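Phytase (Citrobacter braakii, PDB 3ZHC) belongs to the histidine phosphatase superfamily (branch 2), whose members share an alpha/beta core built round a mixed beta-sheet. Local coordinates at residues Arg32-Ser37 with Ser317-Ala322. The protein carries 2 engineered substitutions. Residues are numbered along the deposited sequence; the frame is centred on the assembly and turned at random.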
ATOM      1  N   ARG B  32     -28.302  11.460  11.903  1.00 22.86           N
ATOM      2  CA  ARG B  32     -28.448   9.988  11.869  1.00 22.16           C
ATOM      3  C   ARG B  32     -27.137   9.275  11.564  1.00 21.28           C
ATOM      4  O   ARG B  32     -26.294   9.810  10.850  1.00 21.18           O
ATOM      5  CB  ARG B  32     -29.454   9.555  10.801  1.00 22.20           C
ATOM      6  CG  ARG B  32     -30.798  10.186  10.877  1.00 22.64           C
ATOM      7  CD  ARG B  32     -31.696   9.637   9.844  1.00 23.24           C
ATOM      8  NE  ARG B  32     -32.990  10.317   9.817  1.00 23.88           N
ATOM      9  CZ  ARG B  32     -33.988  10.021   8.974  1.00 24.60           C
ATOM     10  NH1 ARG B  32     -33.860   9.039   8.065  1.00 24.57           N
ATOM     11  NH2 ARG B  32     -35.133  10.711   9.035  1.00 25.30           N
ATOM     12  N   VAL B  33     -26.978   8.066  12.113  1.00 20.29           N
ATOM     13  CA  VAL B  33     -25.813   7.217  11.842  1.00 19.59           C
ATOM     14  C   VAL B  33     -26.234   5.762  11.618  1.00 18.74           C
ATOM     15  O   VAL B  33     -27.118   5.250  12.286  1.00 18.54           O
ATOM     16  CB  VAL B  33     -24.725   7.292  12.982  1.00 19.68           C
ATOM     17  CG1 VAL B  33     -23.534   6.325  12.707  1.00 19.43           C
ATOM     18  CG2 VAL B  33     -24.206   8.714  13.150  1.00 19.77           C
ATOM     19  N   VAL B  34     -25.598   5.121  10.652  1.00 17.87           N
ATOM     20  CA  VAL B  34     -25.733   3.691  10.450  1.00 17.10           C
ATOM     21  C   VAL B  34     -24.333   3.145  10.546  1.00 16.47           C
ATOM     22  O   VAL B  34     -23.435   3.663   9.908  1.00 16.39           O
ATOM     23  CB  VAL B  34     -26.361   3.317   9.108  1.00 17.20           C
ATOM     24  CG1 VAL B  34     -26.458   1.773   8.968  1.00 17.01           C
ATOM     25  CG2 VAL B  34     -27.731   3.927   8.969  1.00 17.04           C
ATOM     26  N   ILE B  35     -24.156   2.103  11.368  1.00 15.77           N
ATOM     27  CA  ILE B  35     -22.887   1.414  11.522  1.00 15.07           C
ATOM     28  C   ILE B  35     -23.065  -0.010  11.064  1.00 14.53           C
ATOM     29  O   ILE B  35     -23.974  -0.691  11.539  1.00 14.45           O
ATOM     30  CB  ILE B  35     -22.399   1.415  12.992  1.00 15.06           C
ATOM     31  CG1 ILE B  35     -22.127   2.840  13.474  1.00 14.82           C
ATOM     32  CG2 ILE B  35     -21.114   0.546  13.155  1.00 14.91           C
ATOM     33  CD1 ILE B  35     -21.738   2.947  14.988  1.00 14.50           C
ATOM     34  N   VAL B  36     -22.218  -0.455  10.123  1.00 13.80           N
ATOM     35  CA  VAL B  36     -22.123  -1.865   9.759  1.00 13.37           C
ATOM     36  C   VAL B  36     -20.808  -2.322  10.395  1.00 13.04           C
ATOM     37  O   VAL B  36     -19.721  -1.898   9.970  1.00 13.00           O
ATOM     38  CB  VAL B  36     -22.102  -2.110   8.261  1.00 13.31           C
ATOM     39  CG1 VAL B  36     -21.973  -3.590   7.988  1.00 12.91           C
ATOM     40  CG2 VAL B  36     -23.352  -1.583   7.624  1.00 13.31           C
ATOM     41  N   SER B  37     -20.911  -3.173  11.413  1.00 12.72           N
ATOM     42  CA  SER B  37     -19.745  -3.658  12.169  1.00 12.39           C
ATOM     43  C   SER B  37     -19.479  -5.117  11.923  1.00 12.05           C
ATOM     44  O   SER B  37     -20.424  -5.929  11.830  1.00 11.98           O
ATOM     45  CB  SER B  37     -19.975  -3.473  13.662  1.00 12.45           C
ATOM     46  OG  SER B  37     -18.855  -3.914  14.439  1.00 12.82           O
ATOM     47  N   SER B 317     -31.599   7.400  15.444  1.00 20.47           N
ATOM     48  CA  SER B 317     -30.361   8.205  15.411  1.00 20.10           C
ATOM     49  C   SER B 317     -29.124   7.349  15.164  1.00 19.49           C
ATOM     50  O   SER B 317     -28.183   7.799  14.518  1.00 19.48           O
ATOM     51  CB  SER B 317     -30.176   9.006  16.719  1.00 20.19           C
ATOM     52  OG  SER B 317     -31.277   9.867  16.955  1.00 20.59           O
ATOM     53  N   LEU B 318     -29.138   6.125  15.697  1.00 18.81           N
ATOM     54  CA  LEU B 318     -28.054   5.165  15.538  1.00 18.24           C
ATOM     55  C   LEU B 318     -28.627   3.783  15.290  1.00 17.65           C
ATOM     56  O   LEU B 318     -29.319   3.247  16.146  1.00 17.66           O
ATOM     57  CB  LEU B 318     -27.161   5.153  16.791  1.00 18.27           C
ATOM     58  CG  LEU B 318     -26.024   4.124  16.872  1.00 18.28           C
ATOM     59  CD1 LEU B 318     -25.039   4.310  15.724  1.00 18.44           C
ATOM     60  CD2 LEU B 318     -25.322   4.222  18.209  1.00 18.07           C
ATOM     61  N   LEU B 319     -28.344   3.228  14.108  1.00 16.94           N
ATOM     62  CA  LEU B 319     -28.672   1.849  13.754  1.00 16.36           C
ATOM     63  C   LEU B 319     -27.321   1.139  13.675  1.00 15.78           C
ATOM     64  O   LEU B 319     -26.507   1.476  12.821  1.00 15.76           O
ATOM     65  CB  LEU B 319     -29.422   1.772  12.421  1.00 16.28           C
ATOM     66  CG  LEU B 319     -29.739   0.385  11.837  1.00 16.43           C
ATOM     67  CD1 LEU B 319     -30.688  -0.401  12.723  1.00 15.84           C
ATOM     68  CD2 LEU B 319     -30.309   0.487  10.401  1.00 16.33           C
ATOM     69  N   PHE B 320     -27.084   0.176  14.569  1.00 15.04           N
ATOM     70  CA  PHE B 320     -25.830  -0.601  14.606  1.00 14.44           C
ATOM     71  C   PHE B 320     -26.137  -1.978  14.070  1.00 13.90           C
ATOM     72  O   PHE B 320     -27.043  -2.643  14.571  1.00 13.85           O
ATOM     73  CB  PHE B 320     -25.301  -0.664  16.035  1.00 14.50           C
ATOM     74  CG  PHE B 320     -24.015  -1.445  16.188  1.00 14.30           C
ATOM     75  CD1 PHE B 320     -22.779  -0.816  16.026  1.00 13.83           C
ATOM     76  CD2 PHE B 320     -24.043  -2.826  16.502  1.00 13.99           C
ATOM     77  CE1 PHE B 320     -21.577  -1.538  16.170  1.00 13.95           C
ATOM     78  CE2 PHE B 320     -22.834  -3.559  16.648  1.00 13.88           C
ATOM     79  CZ  PHE B 320     -21.609  -2.914  16.486  1.00 13.93           C
ATOM     80  N   ILE B 321     -25.391  -2.412  13.048  1.00 13.35           N
ATOM     81  CA  ILE B 321     -25.614  -3.706  12.384  1.00 12.90           C
ATOM     82  C   ILE B 321     -24.351  -4.581  12.535  1.00 12.61           C
ATOM     83  O   ILE B 321     -23.285  -4.219  12.033  1.00 12.56           O
ATOM     84  CB  ILE B 321     -26.002  -3.541  10.897  1.00 12.91           C
ATOM     85  CG1 ILE B 321     -27.203  -2.593  10.744  1.00 12.79           C
ATOM     86  CG2 ILE B 321     -26.328  -4.911  10.257  1.00 12.69           C
ATOM     87  CD1 ILE B 321     -27.732  -2.476   9.314  1.00 12.27           C
ATOM     88  N   ALA B 322     -24.499  -5.719  13.236  1.00 12.27           N
ATOM     89  CA  ALA B 322     -23.401  -6.670  13.497  1.00 12.08           C
ATOM     90  C   ALA B 322     -23.371  -7.786  12.438  1.00 11.97           C
ATOM     91  O   ALA B 322     -24.247  -8.670  12.407  1.00 11.71           O
ATOM     92  CB  ALA B 322     -23.519  -7.264  14.894  1.00 11.97           C
TER
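Two neighbouring parallel strands of the central mixed sheet in the histidine phosphatase fold meet here, V33 to S37 pairing in register with L318 to A322. Five backbone hydrogen bonds join them, from V33 N to S317 O (2.7 Å) at one end to S37 N and I321 O at the other. Between these, the I35 N to L319 O bond is nearly straight, 170° at the hydrogen. The other edge of 32-37 is hydrogen-bonded through R32, V34 and V36 to strand 353-361. On one face, the F320 ring, its CG anti to the backbone N (chi1 180°), leans obliquely toward I35 and S37: CD1 lies 3.6 Å from I35 CG2, and CZ comes 3.3 Å from S37 CB. The longer branch of I35 rises from the sheet, its CD1 3.6 Å from L318 CD1, which also sits beside V33 CG1 at 3.9 Å. F88 of helix 71-90 rests on V33, I35 and L318, and F122 stacks on F320. The opposite face packs more loosely, V34 CG1 lying 4.3 Å from L319 CD2, and helix 282-301 closes over both residues. All twelve residues are buried, so the five bonds satisfy N-H and C=O groups pointing across this pair, while apolar side chains join the sheet to helices on both faces.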